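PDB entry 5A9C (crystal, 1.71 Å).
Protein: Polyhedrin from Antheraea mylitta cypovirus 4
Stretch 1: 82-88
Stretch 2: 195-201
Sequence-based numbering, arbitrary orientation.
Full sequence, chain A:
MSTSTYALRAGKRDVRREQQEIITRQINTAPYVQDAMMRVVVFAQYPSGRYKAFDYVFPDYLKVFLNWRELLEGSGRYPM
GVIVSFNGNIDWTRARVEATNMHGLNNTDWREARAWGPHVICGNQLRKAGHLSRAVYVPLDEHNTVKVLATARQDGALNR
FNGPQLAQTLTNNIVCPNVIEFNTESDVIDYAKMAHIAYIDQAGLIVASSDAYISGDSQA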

# COMPACT_ATOMS: atom_id res chain seq x y z
N VAL A 82 -21.10 8.22 -5.12
CA VAL A 82 -20.76 7.37 -3.98
C VAL A 82 -21.33 7.92 -2.68
O VAL A 82 -21.48 9.12 -2.51
N ILE A 83 -21.65 7.01 -1.77
CA ILE A 83 -21.95 7.38 -0.40
C ILE A 83 -20.73 7.00 0.41
O ILE A 83 -20.35 5.82 0.45
N VAL A 84 -20.09 7.98 1.02
CA VAL A 84 -18.92 7.72 1.84
C VAL A 84 -19.33 7.71 3.30
O VAL A 84 -19.81 8.72 3.83
N SER A 85 -19.15 6.57 3.95
CA SER A 85 -19.56 6.37 5.33
C SER A 85 -18.35 6.35 6.26
O SER A 85 -17.48 5.50 6.13
N PHE A 86 -18.31 7.31 7.19
CA PHE A 86 -17.21 7.41 8.16
C PHE A 86 -17.69 6.92 9.52
O PHE A 86 -18.69 7.41 10.04
N ASN A 87 -16.97 5.97 10.13
CA ASN A 87 -17.41 5.43 11.41
C ASN A 87 -16.26 5.19 12.39
O ASN A 87 -15.23 4.62 12.03
N GLY A 88 -16.46 5.62 13.63
CA GLY A 88 -15.49 5.42 14.69
C GLY A 88 -14.99 6.71 15.31
O GLY A 88 -15.58 7.78 15.12
N ALA A 195 -23.82 -4.20 9.95
CA ALA A 195 -22.41 -3.83 10.13
C ALA A 195 -22.24 -2.62 11.04
O ALA A 195 -21.12 -2.22 11.36
N HIS A 196 -23.36 -2.05 11.47
CA HIS A 196 -23.36 -0.88 12.35
C HIS A 196 -22.58 0.28 11.74
O HIS A 196 -21.66 0.82 12.36
N ILE A 197 -22.95 0.66 10.52
CA ILE A 197 -22.29 1.77 9.83
C ILE A 197 -23.31 2.71 9.20
O ILE A 197 -24.40 2.28 8.81
N ALA A 198 -22.97 3.98 9.11
CA ALA A 198 -23.88 4.96 8.53
C ALA A 198 -24.16 4.66 7.06
O ALA A 198 -23.26 4.25 6.32
N TYR A 199 -25.41 4.86 6.66
CA TYR A 199 -25.78 4.80 5.25
C TYR A 199 -26.95 5.74 4.99
O TYR A 199 -27.81 5.93 5.84
N ILE A 200 -26.96 6.34 3.80
CA ILE A 200 -28.03 7.25 3.40
C ILE A 200 -28.77 6.62 2.23
O ILE A 200 -28.17 6.40 1.17
N ASP A 201 -30.05 6.32 2.41
CA ASP A 201 -30.80 5.65 1.35
C ASP A 201 -31.14 6.61 0.21
O ASP A 201 -30.85 7.80 0.29

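The strand of stretch 1 offers alternate residues to stretch 2. Ile 83, Ser 85 and Asn 87 have CA-to-CB bonds directed toward it, whereas those of Val 84 and Phe 86 point away. The touching segments run in roughly opposed directions, 149° apart, and the CA atoms of Ser 85 and Ala 198 lie 5.6 Å from each other. No hydrogen bond joins backbone to backbone across the stretches; both hydrogen bonds that cross link a side chain of stretch 1 to the backbone of Ala 198.

The amide of Ala 198 is satisfied by Asn 87: its N donates to Asn 87 OD1 over 2.9 Å, and the N-H...O angle of 166° makes the bond nearly linear. The carbonyl is satisfied by Ser 85, whose OG donates to Ala 198 O at 2.7 Å. A third pair, Ser 85 OG and Ala 198 N, is 3.3 Å apart, but its angle is poor and distance alone does not make it a hydrogen bond.

The two polar side chains are also coupled to each other. Asn 87, with chi1 m (-49°) and chi2 at -94°, sends its amide back along its own strand, so that Asn 87 ND2 donates to Ser 85 OG at 2.8 Å, again at 166°. Ser 85, with chi1 t (177°), therefore has an OG that accepts from Asn 87 and donates to Ala 198 O. The result is a short relay: each end of the Asn 87 amide has a partner here, and both OD1 and ND2 make further hydrogen bonds elsewhere in the structure.

Apolar atoms pack around this polar group. The CB of Ala 198, directed toward stretch 1, approaches Ser 85 OG to 3.6 Å and Asn 87 OD1 to 3.8 Å. Ile 197 (chi1 p, chi2 t) leaves its CA-to-CB bond sideways, yet its CB lies 3.7 Å from Asn 87 ND2 and 4.1 Å from Ser 85 OG.

Farther along, the contact becomes apolar and looser. Ile 83 (chi1 m, chi2 p) places CG2 4.3 Å from Tyr 199 CD1, an oblique approach to the ring, and the same CG2 is 4.5 Å from Ile 200 CG1. Tyr 199 (chi1 t, chi2 72°) starts sideways but its end comes nearer to stretch 1, while its OH is hydrogen-bonded elsewhere in the structure. Ile 200 (chi1 m, chi2 t) also starts sideways. The whole contact buries 302 Å², summed over both sides.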

# COMPACT_ATOMS: atom_id res chain seq x y z
CB VAL A 82 -19.23 7.21 -3.81
CG1 VAL A 82 -18.64 6.39 -4.95
CG2 VAL A 82 -18.54 8.57 -3.70
CB ILE A 83 -23.18 6.64 0.15
CG1 ILE A 83 -24.44 6.99 -0.64
CG2 ILE A 83 -23.38 6.97 1.63
CD1 ILE A 83 -24.56 6.28 -1.98
CB VAL A 84 -17.79 8.74 1.59
CG1 VAL A 84 -16.56 8.36 2.41
CG2 VAL A 84 -17.44 8.79 0.12
CB SER A 85 -20.33 5.05 5.45
OG SER A 85 -20.69 4.78 6.79
CB PHE A 86 -16.76 8.86 8.32
CG PHE A 86 -16.11 9.45 7.10
CD1 PHE A 86 -16.87 10.05 6.10
CD2 PHE A 86 -14.73 9.46 6.97
CE1 PHE A 86 -16.26 10.61 4.99
CE2 PHE A 86 -14.11 10.02 5.86
CZ PHE A 86 -14.88 10.60 4.87
CB ASN A 87 -18.21 4.15 11.21
CG ASN A 87 -19.30 4.29 10.16
OD1 ASN A 87 -20.45 4.60 10.47
ND2 ASN A 87 -18.93 4.09 8.90
CB ALA A 195 -21.75 -3.57 8.78
CB HIS A 196 -22.80 -1.23 13.73
CG HIS A 196 -23.04 -2.65 14.14
ND1 HIS A 196 -24.31 -3.14 14.38
CD2 HIS A 196 -22.19 -3.68 14.34
CE1 HIS A 196 -24.22 -4.42 14.71
NE2 HIS A 196 -22.95 -4.77 14.69
CB ILE A 197 -21.33 1.27 8.73
CG1 ILE A 197 -22.07 0.34 7.76
CG2 ILE A 197 -20.10 0.59 9.34
CD1 ILE A 197 -21.22 -0.14 6.60
CB ALA A 198 -23.30 6.36 8.68
CB TYR A 199 -26.12 3.37 4.81
CG TYR A 199 -26.58 3.29 3.37
CD1 TYR A 199 -25.68 3.46 2.32
CD2 TYR A 199 -27.91 3.06 3.05
CE1 TYR A 199 -26.10 3.39 1.00
CE2 TYR A 199 -28.34 3.00 1.74
CZ TYR A 199 -27.43 3.16 0.72
OH TYR A 199 -27.86 3.10 -0.59
CB ILE A 200 -27.46 8.61 2.96
CG1 ILE A 200 -26.48 9.14 4.00
CG2 ILE A 200 -28.59 9.61 2.69
CD1 ILE A 200 -25.77 10.40 3.58
CB ASP A 201 -32.04 4.92 1.89
CG ASP A 201 -33.21 5.85 2.20
OD1 ASP A 201 -33.19 7.04 1.81
OD2 ASP A 201 -34.17 5.37 2.84